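Local coordinates for ParB-C (Sulfolobus sp. NOB8H2, PDB 4RS7), which probably binds DNA through a histone-like helical dimer during segregation of an archaeal plasmid, at residues E4-A9 with E28-I33; K14-V17 with K21-E24; L54-I59 with K64-I69. One frame throughout, in Å; residues are numbered along the deposited sequence.

In the fold
Contact 1 and contact 2 lie close together, with centres about 11 Å apart. They meet through Tyr7, which packs on Lys14 and Val17; Tyr7 OH is 3.7 Å from Val17 CG2. Contact 1 sets helix 2-9 against long helix 24-50. Contact 2 closes the turn from helix 11-18 into that helix. Contact 3 follows helix 24-50, on the opposite side of the chain's centre. Its centre is about 35 Å from that of contact 1 and about 44 Å from that of contact 2. Dimerization brings the ends together: contact 2 of one subunit packs on contact 3 of the other. All three contacts reach the second subunit and so adjoin the dimer interface.

Contact 1: residues E4-A9 with E28-I33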
ATOM      1  N   GLU A   4      -8.864 -20.189   9.478  1.00 28.39           N
ATOM      2  CA  GLU A   4      -7.974 -20.169  10.627  1.00 27.86           C
ATOM      3  C   GLU A   4      -6.841 -19.167  10.420  1.00 24.70           C
ATOM      4  O   GLU A   4      -6.441 -18.473  11.353  1.00 22.01           O
ATOM      5  CB  GLU A   4      -7.419 -21.559  10.921  1.00 29.07           C
ATOM      6  CG  GLU A   4      -7.329 -21.850  12.407  1.00 41.09           C
ATOM      7  CD  GLU A   4      -8.626 -21.525  13.135  1.00 49.93           C
ATOM      8  OE1 GLU A   4      -9.704 -21.914  12.635  1.00 50.23           O
ATOM      9  OE2 GLU A   4      -8.569 -20.870  14.199  1.00 51.73           O
ATOM     10  N   SER A   5      -6.323 -19.097   9.198  1.00 24.24           N
ATOM     11  CA  SER A   5      -5.271 -18.138   8.880  1.00 27.27           C
ATOM     12  C   SER A   5      -5.819 -16.722   8.996  1.00 19.35           C
ATOM     13  O   SER A   5      -5.188 -15.849   9.588  1.00 23.71           O
ATOM     14  CB  SER A   5      -4.722 -18.378   7.474  1.00 26.40           C
ATOM     15  OG  SER A   5      -4.006 -19.598   7.409  1.00 39.54           O
ATOM     16  N   LEU A   6      -7.005 -16.512   8.437  1.00 17.41           N
ATOM     17  CA  LEU A   6      -7.662 -15.211   8.489  1.00 21.93           C
ATOM     18  C   LEU A   6      -7.866 -14.747   9.930  1.00 21.09           C
ATOM     19  O   LEU A   6      -7.575 -13.599  10.270  1.00 20.06           O
ATOM     20  CB  LEU A   6      -9.005 -15.264   7.762  1.00 15.91           C
ATOM     21  CG  LEU A   6      -9.831 -13.978   7.833  1.00 22.37           C
ATOM     22  CD1 LEU A   6      -9.153 -12.868   7.035  1.00 21.07           C
ATOM     23  CD2 LEU A   6     -11.247 -14.215   7.333  1.00 20.59           C
ATOM     24  N   TYR A   7      -8.363 -15.645  10.777  1.00 22.22           N
ATOM     25  CA  TYR A   7      -8.646 -15.303  12.169  1.00 18.88           C
ATOM     26  C   TYR A   7      -7.388 -14.921  12.941  1.00 24.08           C
ATOM     27  O   TYR A   7      -7.421 -14.028  13.788  1.00 22.54           O
ATOM     28  CB  TYR A   7      -9.375 -16.448  12.868  1.00 24.85           C
ATOM     29  CG  TYR A   7     -10.762 -16.706  12.322  1.00 27.83           C
ATOM     30  CD1 TYR A   7     -11.349 -17.959  12.429  1.00 29.47           C
ATOM     31  CD2 TYR A   7     -11.485 -15.692  11.703  1.00 23.06           C
ATOM     32  CE1 TYR A   7     -12.616 -18.199  11.933  1.00 27.94           C
ATOM     33  CE2 TYR A   7     -12.753 -15.923  11.204  1.00 22.96           C
ATOM     34  CZ  TYR A   7     -13.312 -17.180  11.321  1.00 32.68           C
ATOM     35  OH  TYR A   7     -14.574 -17.420  10.830  1.00 23.47           O
ATOM     36  N   ARG A   8      -6.280 -15.602  12.662  1.00 23.46           N
ATOM     37  CA  ARG A   8      -5.017 -15.256  13.305  1.00 25.81           C
ATOM     38  C   ARG A   8      -4.548 -13.871  12.875  1.00 24.66           C
ATOM     39  O   ARG A   8      -4.035 -13.096  13.687  1.00 20.44           O
ATOM     40  CB  ARG A   8      -3.936 -16.302  13.013  1.00 25.38           C
ATOM     41  CG  ARG A   8      -4.035 -17.554  13.880  1.00 37.95           C
ATOM     42  CD  ARG A   8      -2.824 -18.461  13.692  1.00 40.77           C
ATOM     43  NE  ARG A   8      -2.729 -18.960  12.324  1.00 43.29           N
ATOM     44  CZ  ARG A   8      -3.238 -20.117  11.912  1.00 50.21           C
ATOM     45  NH1 ARG A   8      -3.880 -20.906  12.765  1.00 48.06           N
ATOM     46  NH2 ARG A   8      -3.102 -20.489  10.646  1.00 41.23           N
ATOM     47  N   ALA A   9      -4.733 -13.561  11.595  1.00 22.67           N
ATOM     48  CA  ALA A   9      -4.299 -12.280  11.051  1.00 23.58           C
ATOM     49  C   ALA A   9      -5.259 -11.149  11.410  1.00 23.88           C
ATOM     50  O   ALA A   9      -4.844 -10.001  11.545  1.00 19.04           O
ATOM     51  CB  ALA A   9      -4.128 -12.372   9.541  1.00 18.33           C
ATOM     52  N   GLU A  28     -15.617 -16.066   4.756  1.00 26.19           N
ATOM     53  CA  GLU A  28     -15.005 -16.652   3.565  1.00 27.92           C
ATOM     54  C   GLU A  28     -14.742 -15.589   2.505  1.00 25.23           C
ATOM     55  O   GLU A  28     -13.721 -15.622   1.818  1.00 25.04           O
ATOM     56  CB  GLU A  28     -15.889 -17.764   2.988  1.00 28.83           C
ATOM     57  CG  GLU A  28     -16.016 -18.982   3.891  1.00 40.52           C
ATOM     58  CD  GLU A  28     -16.849 -20.095   3.277  1.00 40.41           C
ATOM     59  OE1 GLU A  28     -17.476 -19.868   2.220  1.00 37.00           O
ATOM     60  OE2 GLU A  28     -16.873 -21.200   3.855  1.00 57.11           O
ATOM     61  N   LYS A  29     -15.677 -14.654   2.376  1.00 22.82           N
ATOM     62  CA  LYS A  29     -15.522 -13.525   1.467  1.00 20.33           C
ATOM     63  C   LYS A  29     -14.366 -12.639   1.918  1.00 24.78           C
ATOM     64  O   LYS A  29     -13.543 -12.217   1.109  1.00 20.23           O
ATOM     65  CB  LYS A  29     -16.810 -12.702   1.418  1.00 30.92           C
ATOM     66  CG  LYS A  29     -18.001 -13.430   0.810  1.00 40.90           C
ATOM     67  CD  LYS A  29     -19.306 -12.740   1.188  1.00 48.54           C
ATOM     68  CE  LYS A  29     -20.462 -13.203   0.318  1.00 52.69           C
ATOM     69  NZ  LYS A  29     -20.351 -12.674  -1.071  1.00 51.28           N
ATOM     70  N   VAL A  30     -14.316 -12.361   3.219  1.00 22.50           N
ATOM     71  CA  VAL A  30     -13.263 -11.533   3.801  1.00 21.11           C
ATOM     72  C   VAL A  30     -11.886 -12.147   3.556  1.00 18.37           C
ATOM     73  O   VAL A  30     -10.929 -11.437   3.250  1.00 18.99           O
ATOM     74  CB  VAL A  30     -13.483 -11.337   5.314  1.00 20.48           C
ATOM     75  CG1 VAL A  30     -12.315 -10.589   5.941  1.00 15.54           C
ATOM     76  CG2 VAL A  30     -14.798 -10.607   5.568  1.00 17.66           C
ATOM     77  N   TYR A  31     -11.790 -13.466   3.691  1.00 17.65           N
ATOM     78  CA  TYR A  31     -10.547 -14.169   3.400  1.00 18.96           C
ATOM     79  C   TYR A  31     -10.043 -13.835   1.999  1.00 15.67           C
ATOM     80  O   TYR A  31      -8.884 -13.472   1.813  1.00 21.23           O
ATOM     81  CB  TYR A  31     -10.736 -15.682   3.512  1.00 25.40           C
ATOM     82  CG  TYR A  31      -9.537 -16.462   3.026  1.00 20.35           C
ATOM     83  CD1 TYR A  31      -8.494 -16.770   3.888  1.00 25.16           C
ATOM     84  CD2 TYR A  31      -9.437 -16.875   1.704  1.00 22.79           C
ATOM     85  CE1 TYR A  31      -7.394 -17.474   3.455  1.00 25.09           C
ATOM     86  CE2 TYR A  31      -8.335 -17.582   1.259  1.00 27.05           C
ATOM     87  CZ  TYR A  31      -7.317 -17.878   2.142  1.00 26.24           C
ATOM     88  OH  TYR A  31      -6.210 -18.576   1.718  1.00 25.15           O
ATOM     89  N   GLU A  32     -10.923 -13.967   1.016  1.00 19.68           N
ATOM     90  CA  GLU A  32     -10.542 -13.751  -0.376  1.00 26.88           C
ATOM     91  C   GLU A  32     -10.041 -12.334  -0.621  1.00 21.26           C
ATOM     92  O   GLU A  32      -9.060 -12.130  -1.331  1.00 19.00           O
ATOM     93  CB  GLU A  32     -11.706 -14.087  -1.311  1.00 26.73           C
ATOM     94  CG  GLU A  32     -12.115 -15.552  -1.252  1.00 39.67           C
ATOM     95  CD  GLU A  32     -11.010 -16.491  -1.713  1.00 44.54           C
ATOM     96  OE1 GLU A  32      -9.980 -16.001  -2.224  1.00 44.25           O
ATOM     97  OE2 GLU A  32     -11.172 -17.721  -1.565  1.00 35.05           O
ATOM     98  N   ILE A  33     -10.722 -11.362  -0.022  1.00 19.06           N
ATOM     99  CA  ILE A  33     -10.324  -9.965  -0.122  1.00 18.66           C
ATOM    100  C   ILE A  33      -8.985  -9.722   0.581  1.00 15.68           C
ATOM    101  O   ILE A  33      -8.127  -9.005   0.064  1.00 15.17           O
ATOM    102  CB  ILE A  33     -11.410  -9.038   0.471  1.00 20.28           C
ATOM    103  CG1 ILE A  33     -12.725  -9.201  -0.293  1.00 18.03           C
ATOM    104  CG2 ILE A  33     -10.953  -7.599   0.444  1.00 16.83           C
ATOM    105  CD1 ILE A  33     -12.631  -8.824  -1.760  1.00 16.81           C
TER
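Leu6 meets helix 24-50 at Val30 and Tyr31. Val30 comes first along the helix. Its CG1 sits 4.0 Å from Leu6 CD2, and Leu6 CD1 is just as near. Both methyls of the leucine therefore bear on one branch of the valine. The two side chains cross at about a right angle. With CG opposite the backbone N (chi1 176°), the leucine carries both methyls onto Val30 and the start of Tyr31. Val30 also packs on Met73 of the second subunit, which places this apolar patch beside the dimer interface. Tyr31 follows and meets Leu6 in two ways. Leu6 CD2 lies 3.8 Å from the backbone N of Tyr31 and 4.1 Å from its CB, at the root of the side chain. The ring comes second. Leu6 CB lies near the ring plane, 4.2 Å from Tyr31 CD1, so the leucine stem touches the edge of the ring and not a face. The phenol end of Tyr31 is held separately by a hydrogen bond between its OH and Arg35 NE. Leu6 also touches Trp34. With an alanine here CB would still stand at the Tyr31 ring edge, but Val30 CG1 would probably lose both methyls that pack on it, leaving a gap beside the backbone N and CB of Tyr31. No hydrogen bond joins the segments, and their CA atoms come within 5.9 Å at Leu6 and Tyr31. This is apolar helix-on-helix packing, with a short helix laid against the long helix of a histone-like fold.

Contact 2: residues K14-V17 with K21-E24; sequences KKLV and KLTE
The flat group at the centre is the carbonyl of Leu16, which takes two N-H groups from the loop that follows. Lys21 N lies nearly in line with the C=O bond, at 2.9 Å from Leu16 O. Leu22 N lies well above the carbonyl plane, 63° out of it, at 3.2 Å from Leu16 O. One oxygen is thus gripped from its end and from over a face. The second bond is the straighter of the two at hydrogen, 158° against 140°. One residue further on, the link is different. Val17 CA makes a CA-H...O contact of 3.4 Å with Leu22 O, and a water donates to both Val17 O and Leu22 O. The two leucine side chains meet as well: Leu22 CD1 is 3.6 Å from Leu16 CB and equally close to Leu16 CD1. Nearer the backbone, Val17 CG2 rests 3.9 Å from Leu22 CB, the two side chains crossing at about a right angle. The extended Lys21 chain lays its CD 3.9 Å from Leu16 CD2, and its ammonium goes on to a salt bridge with Glu19. Both leucines also pack on the second subunit, Leu16 on Leu56 and Leu22 on Ile59. The 6→1 bond from Lys21 N to Leu16 O closes the end of helix 11-18, consistent with a Schellman-type C-cap. Thr23 then N-caps helix 24-50, its OG1 accepting from Asp26 N.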
ATOM      1  N   LYS A  14     -12.510 -12.441  13.578  1.00 15.69           N
ATOM      2  CA  LYS A  14     -12.787 -13.583  14.441  1.00 21.36           C
ATOM      3  C   LYS A  14     -13.843 -13.225  15.484  1.00 19.04           C
ATOM      4  O   LYS A  14     -14.810 -13.965  15.690  1.00 20.38           O
ATOM      5  CB  LYS A  14     -11.502 -14.047  15.130  1.00 20.35           C
ATOM      6  CG  LYS A  14     -11.711 -15.125  16.185  1.00 25.18           C
ATOM      7  CD  LYS A  14     -10.385 -15.671  16.688  1.00 28.45           C
ATOM      8  CE  LYS A  14     -10.590 -16.632  17.842  1.00 31.87           C
ATOM      9  NZ  LYS A  14     -11.689 -17.583  17.552  1.00 35.24           N
ATOM     10  N   LYS A  15     -13.653 -12.082  16.136  1.00 14.63           N
ATOM     11  CA  LYS A  15     -14.579 -11.624  17.163  1.00 16.46           C
ATOM     12  C   LYS A  15     -15.990 -11.428  16.601  1.00 18.31           C
ATOM     13  O   LYS A  15     -16.967 -11.885  17.189  1.00 18.61           O
ATOM     14  CB  LYS A  15     -14.060 -10.337  17.810  1.00 17.07           C
ATOM     15  CG  LYS A  15     -15.018  -9.689  18.799  1.00 17.65           C
ATOM     16  CD  LYS A  15     -14.336  -8.545  19.543  1.00 28.55           C
ATOM     17  CE  LYS A  15     -15.291  -7.860  20.508  1.00 29.32           C
ATOM     18  NZ  LYS A  15     -14.566  -7.121  21.577  1.00 29.15           N
ATOM     19  N   LEU A  16     -16.095 -10.757  15.457  1.00 17.85           N
ATOM     20  CA  LEU A  16     -17.396 -10.519  14.838  1.00 20.82           C
ATOM     21  C   LEU A  16     -18.133 -11.825  14.533  1.00 20.75           C
ATOM     22  O   LEU A  16     -19.341 -11.922  14.736  1.00 21.00           O
ATOM     23  CB  LEU A  16     -17.258  -9.661  13.575  1.00 18.55           C
ATOM     24  CG  LEU A  16     -16.898  -8.187  13.797  1.00 25.90           C
ATOM     25  CD1 LEU A  16     -16.622  -7.475  12.476  1.00 24.13           C
ATOM     26  CD2 LEU A  16     -17.993  -7.465  14.578  1.00 19.71           C
ATOM     27  N   VAL A  17     -17.410 -12.829  14.046  1.00 17.03           N
ATOM     28  CA  VAL A  17     -18.017 -14.135  13.798  1.00 22.31           C
ATOM     29  C   VAL A  17     -18.448 -14.794  15.112  1.00 23.75           C
ATOM     30  O   VAL A  17     -19.569 -15.291  15.229  1.00 22.45           O
ATOM     31  CB  VAL A  17     -17.064 -15.079  13.039  1.00 19.48           C
ATOM     32  CG1 VAL A  17     -17.619 -16.497  13.015  1.00 24.07           C
ATOM     33  CG2 VAL A  17     -16.815 -14.568  11.625  1.00 17.05           C
ATOM     34  N   LYS A  21     -22.273 -11.833  14.573  1.00 24.31           N
ATOM     35  CA  LYS A  21     -22.608 -10.727  13.668  1.00 22.27           C
ATOM     36  C   LYS A  21     -22.193 -10.996  12.221  1.00 29.93           C
ATOM     37  O   LYS A  21     -22.823 -10.509  11.281  1.00 25.62           O
ATOM     38  CB  LYS A  21     -21.978  -9.416  14.151  1.00 26.69           C
ATOM     39  CG  LYS A  21     -22.432  -8.981  15.533  1.00 25.05           C
ATOM     40  CD  LYS A  21     -21.604  -7.815  16.043  1.00 32.26           C
ATOM     41  CE  LYS A  21     -21.934  -7.498  17.495  1.00 28.33           C
ATOM     42  NZ  LYS A  21     -20.921  -6.588  18.107  1.00 30.47           N
ATOM     43  N   LEU A  22     -21.119 -11.755  12.047  1.00 26.83           N
ATOM     44  CA  LEU A  22     -20.684 -12.147  10.714  1.00 27.80           C
ATOM     45  C   LEU A  22     -20.821 -13.649  10.545  1.00 25.39           C
ATOM     46  O   LEU A  22     -20.398 -14.418  11.408  1.00 24.77           O
ATOM     47  CB  LEU A  22     -19.234 -11.719  10.463  1.00 25.75           C
ATOM     48  CG  LEU A  22     -18.999 -10.249  10.118  1.00 32.55           C
ATOM     49  CD1 LEU A  22     -17.510  -9.945   9.995  1.00 27.13           C
ATOM     50  CD2 LEU A  22     -19.733  -9.883   8.834  1.00 32.31           C
ATOM     51  N   THR A  23     -21.416 -14.068   9.436  1.00 23.31           N
ATOM     52  CA  THR A  23     -21.569 -15.489   9.160  1.00 28.30           C
ATOM     53  C   THR A  23     -20.251 -16.061   8.659  1.00 33.11           C
ATOM     54  O   THR A  23     -19.347 -15.319   8.260  1.00 28.70           O
ATOM     55  CB  THR A  23     -22.661 -15.751   8.109  1.00 32.16           C
ATOM     56  OG1 THR A  23     -22.153 -15.452   6.803  1.00 31.46           O
ATOM     57  CG2 THR A  23     -23.892 -14.894   8.388  1.00 30.18           C
ATOM     58  N   GLU A  24     -20.146 -17.384   8.675  1.00 23.73           N
ATOM     59  CA  GLU A  24     -18.944 -18.053   8.205  1.00 30.36           C
ATOM     60  C   GLU A  24     -18.721 -17.797   6.716  1.00 32.12           C
ATOM     61  O   GLU A  24     -17.588 -17.597   6.281  1.00 35.07           O
ATOM     62  CB  GLU A  24     -19.012 -19.553   8.501  1.00 42.08           C
ATOM     63  CG  GLU A  24     -17.736 -20.315   8.180  1.00 41.67           C
ATOM     64  CD  GLU A  24     -17.760 -21.737   8.711  1.00 60.14           C
ATOM     65  OE1 GLU A  24     -17.775 -21.908   9.949  1.00 57.11           O
ATOM     66  OE2 GLU A  24     -17.767 -22.682   7.891  1.00 60.27           O
TER
HETATM   67  O   HOH W   1     -21.424 -16.533  13.394  1.00 32.84           O

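Contact 3: residues L54-I59 with K64-I69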
ATOM      1  N   LEU A  54      16.347   0.559  -9.906  1.00 19.63           N
ATOM      2  CA  LEU A  54      17.422   0.336 -10.866  1.00 20.40           C
ATOM      3  C   LEU A  54      18.257   1.600 -11.002  1.00 23.86           C
ATOM      4  O   LEU A  54      19.487   1.554 -10.993  1.00 25.30           O
ATOM      5  CB  LEU A  54      16.863  -0.077 -12.227  1.00 20.45           C
ATOM      6  CG  LEU A  54      16.069  -1.384 -12.266  1.00 22.81           C
ATOM      7  CD1 LEU A  54      15.498  -1.611 -13.661  1.00 24.24           C
ATOM      8  CD2 LEU A  54      16.930  -2.559 -11.834  1.00 22.74           C
ATOM      9  N   LEU A  55      17.573   2.729 -11.128  1.00 22.43           N
ATOM     10  CA  LEU A  55      18.231   4.026 -11.194  1.00 27.80           C
ATOM     11  C   LEU A  55      19.169   4.246 -10.003  1.00 25.22           C
ATOM     12  O   LEU A  55      20.333   4.600 -10.179  1.00 26.07           O
ATOM     13  CB  LEU A  55      17.184   5.141 -11.266  1.00 21.76           C
ATOM     14  CG  LEU A  55      17.678   6.585 -11.239  1.00 28.78           C
ATOM     15  CD1 LEU A  55      18.511   6.893 -12.476  1.00 25.14           C
ATOM     16  CD2 LEU A  55      16.497   7.535 -11.130  1.00 28.60           C
ATOM     17  N   LEU A  56      18.662   4.023  -8.795  1.00 21.88           N
ATOM     18  CA  LEU A  56      19.454   4.250  -7.589  1.00 23.23           C
ATOM     19  C   LEU A  56      20.599   3.247  -7.465  1.00 27.44           C
ATOM     20  O   LEU A  56      21.650   3.560  -6.910  1.00 24.08           O
ATOM     21  CB  LEU A  56      18.568   4.209  -6.347  1.00 19.67           C
ATOM     22  CG  LEU A  56      17.428   5.227  -6.351  1.00 18.55           C
ATOM     23  CD1 LEU A  56      16.545   5.043  -5.133  1.00 14.76           C
ATOM     24  CD2 LEU A  56      17.984   6.645  -6.411  1.00 21.40           C
ATOM     25  N   LYS A  57      20.390   2.044  -7.988  1.00 25.87           N
ATOM     26  CA  LYS A  57      21.434   1.029  -8.003  1.00 23.67           C
ATOM     27  C   LYS A  57      22.614   1.529  -8.815  1.00 28.61           C
ATOM     28  O   LYS A  57      23.766   1.415  -8.394  1.00 34.00           O
ATOM     29  CB  LYS A  57      20.914  -0.251  -8.651  1.00 24.48           C
ATOM     30  CG  LYS A  57      21.092  -1.494  -7.831  1.00 36.39           C
ATOM     31  CD  LYS A  57      19.953  -1.617  -6.867  1.00 40.97           C
ATOM     32  CE  LYS A  57      19.534  -3.054  -6.666  1.00 39.95           C
ATOM     33  NZ  LYS A  57      18.557  -3.088  -5.566  1.00 50.22           N
ATOM     34  N   ARG A  58      22.314   2.076  -9.988  1.00 26.65           N
ATOM     35  CA  ARG A  58      23.338   2.526 -10.921  1.00 29.60           C
ATOM     36  C   ARG A  58      24.243   3.589 -10.317  1.00 34.31           C
ATOM     37  O   ARG A  58      25.430   3.648 -10.622  1.00 32.97           O
ATOM     38  CB  ARG A  58      22.693   3.054 -12.205  1.00 25.94           C
ATOM     39  CG  ARG A  58      21.848   2.036 -12.951  1.00 38.26           C
ATOM     40  CD  ARG A  58      21.358   2.589 -14.272  1.00 46.88           C
ATOM     41  NE  ARG A  58      20.105   1.970 -14.697  1.00 49.03           N
ATOM     42  CZ  ARG A  58      19.028   2.643 -15.084  1.00 44.33           C
ATOM     43  NH1 ARG A  58      19.046   3.967 -15.116  1.00 41.08           N
ATOM     44  NH2 ARG A  58      17.934   1.990 -15.447  1.00 47.41           N
ATOM     45  N   ILE A  59      23.678   4.428  -9.458  1.00 31.98           N
ATOM     46  CA  ILE A  59      24.445   5.521  -8.870  1.00 34.01           C
ATOM     47  C   ILE A  59      25.096   5.140  -7.541  1.00 35.27           C
ATOM     48  O   ILE A  59      25.700   5.979  -6.876  1.00 48.15           O
ATOM     49  CB  ILE A  59      23.614   6.807  -8.721  1.00 26.06           C
ATOM     50  CG1 ILE A  59      22.491   6.609  -7.707  1.00 31.73           C
ATOM     51  CG2 ILE A  59      23.045   7.222 -10.064  1.00 30.00           C
ATOM     52  CD1 ILE A  59      21.682   7.866  -7.458  1.00 22.82           C
ATOM     53  N   LYS A  64      19.974  -0.431   1.900  1.00 23.17           N
ATOM     54  CA  LYS A  64      19.311   0.282   2.985  1.00 30.24           C
ATOM     55  C   LYS A  64      18.942   1.698   2.566  1.00 21.69           C
ATOM     56  O   LYS A  64      17.863   2.187   2.888  1.00 21.52           O
ATOM     57  CB  LYS A  64      20.191   0.309   4.239  1.00 25.68           C
ATOM     58  CG  LYS A  64      19.587   1.083   5.404  1.00 31.27           C
ATOM     59  CD  LYS A  64      18.182   0.594   5.728  1.00 38.58           C
ATOM     60  CE  LYS A  64      17.601   1.346   6.920  1.00 39.66           C
ATOM     61  NZ  LYS A  64      16.288   0.781   7.338  1.00 47.27           N
ATOM     62  N   GLU A  65      19.848   2.348   1.847  1.00 21.39           N
ATOM     63  CA  GLU A  65      19.626   3.705   1.362  1.00 23.05           C
ATOM     64  C   GLU A  65      18.486   3.750   0.346  1.00 22.79           C
ATOM     65  O   GLU A  65      17.681   4.677   0.345  1.00 16.93           O
ATOM     66  CB  GLU A  65      20.907   4.270   0.748  1.00 26.50           C
ATOM     67  CG  GLU A  65      22.014   4.505   1.772  1.00 28.89           C
ATOM     68  CD  GLU A  65      23.384   4.658   1.140  1.00 37.20           C
ATOM     69  OE1 GLU A  65      23.522   4.404  -0.078  1.00 28.40           O
ATOM     70  OE2 GLU A  65      24.329   5.031   1.867  1.00 39.60           O
ATOM     71  N   ARG A  66      18.415   2.745  -0.518  1.00 18.53           N
ATOM     72  CA  ARG A  66      17.352   2.696  -1.515  1.00 21.22           C
ATOM     73  C   ARG A  66      16.003   2.440  -0.864  1.00 18.30           C
ATOM     74  O   ARG A  66      14.998   3.020  -1.267  1.00 16.27           O
ATOM     75  CB  ARG A  66      17.638   1.627  -2.562  1.00 20.85           C
ATOM     76  CG  ARG A  66      18.721   2.016  -3.550  1.00 22.62           C
ATOM     77  CD  ARG A  66      19.016   0.863  -4.505  1.00 24.81           C
ATOM     78  NE  ARG A  66      19.110  -0.419  -3.812  1.00 33.14           N
ATOM     79  CZ  ARG A  66      20.253  -1.057  -3.588  1.00 37.32           C
ATOM     80  NH1 ARG A  66      21.388  -0.533  -4.012  1.00 38.65           N
ATOM     81  NH2 ARG A  66      20.262  -2.220  -2.954  1.00 46.74           N
ATOM     82  N   GLU A  67      15.991   1.570   0.141  1.00 14.76           N
ATOM     83  CA  GLU A  67      14.771   1.251   0.869  1.00 18.04           C
ATOM     84  C   GLU A  67      14.221   2.480   1.585  1.00 16.39           C
ATOM     85  O   GLU A  67      13.010   2.677   1.652  1.00 15.22           O
ATOM     86  CB  GLU A  67      15.025   0.115   1.868  1.00 22.01           C
ATOM     87  CG  GLU A  67      13.941  -0.055   2.912  1.00 23.17           C
ATOM     88  CD  GLU A  67      14.174  -1.262   3.811  1.00 36.42           C
ATOM     89  OE1 GLU A  67      14.571  -2.329   3.295  1.00 31.37           O
ATOM     90  OE2 GLU A  67      13.966  -1.138   5.034  1.00 30.31           O
ATOM     91  N   GLU A  68      15.115   3.303   2.125  1.00 18.86           N
ATOM     92  CA  GLU A  68      14.712   4.537   2.786  1.00 17.96           C
ATOM     93  C   GLU A  68      13.998   5.460   1.808  1.00 16.71           C
ATOM     94  O   GLU A  68      13.011   6.108   2.151  1.00 13.44           O
ATOM     95  CB  GLU A  68      15.931   5.242   3.387  1.00 25.91           C
ATOM     96  CG  GLU A  68      16.528   4.504   4.572  1.00 25.60           C
ATOM     97  CD  GLU A  68      17.820   5.119   5.074  1.00 37.35           C
ATOM     98  OE1 GLU A  68      18.349   6.041   4.416  1.00 47.34           O
ATOM     99  OE2 GLU A  68      18.306   4.675   6.137  1.00 46.22           O
ATOM    100  N   ILE A  69      14.506   5.516   0.584  1.00 11.76           N
ATOM    101  CA  ILE A  69      13.896   6.345  -0.443  1.00 13.43           C
ATOM    102  C   ILE A  69      12.513   5.818  -0.846  1.00 13.24           C
ATOM    103  O   ILE A  69      11.578   6.598  -1.032  1.00 11.45           O
ATOM    104  CB  ILE A  69      14.838   6.517  -1.656  1.00 13.68           C
ATOM    105  CG1 ILE A  69      16.063   7.340  -1.231  1.00 14.86           C
ATOM    106  CG2 ILE A  69      14.113   7.200  -2.809  1.00 15.54           C
ATOM    107  CD1 ILE A  69      17.060   7.599  -2.337  1.00 20.50           C
TER
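Lys57 is bent at chi2 (84°) and again at chi3, after an unstaggered chi1 of -127°, which brings its end toward helix 63-74 and across Arg66. Arg66 turns at chi3 (-44°), and this presents a guanidinium face to the lysine. Lys57 CD lies over that face, offset toward its rim, 3.3 Å from Arg66 CZ. The two side chains cross at about a right angle. Farther along, Lys57 NZ comes to 3.2 Å from Arg66 NH2 and to the same distance from Arg66 NE. These are donors on both sides, so no hydrogen bond forms between them. The apolar part lies beside this pair. Leu56 CB rests 3.6 Å from Arg66 CG, against the stem of the arginine. Leu56 CD1 and Ile69 CD1 reach toward each other, tip to tip, at 3.8 Å. Leu61 and Trp48 add to this apolar cluster. Met10 of the second subunit packs on Ile69. The short segment axes run roughly antiparallel and come no closer than 10.3 Å, a spacing bridged by side chains alone. Asp53 probably explains why the two cations can lie so close. Its OD2 forms a salt bridge with Lys57 NZ, and its OD1 forms one with Arg66 NE. One carboxylate thus gathers both charges and probably offsets much of their mutual cost. The chemistry implies a charged cluster centred on Asp53, set beside an apolar helix contact that the dimer partner helps to cover.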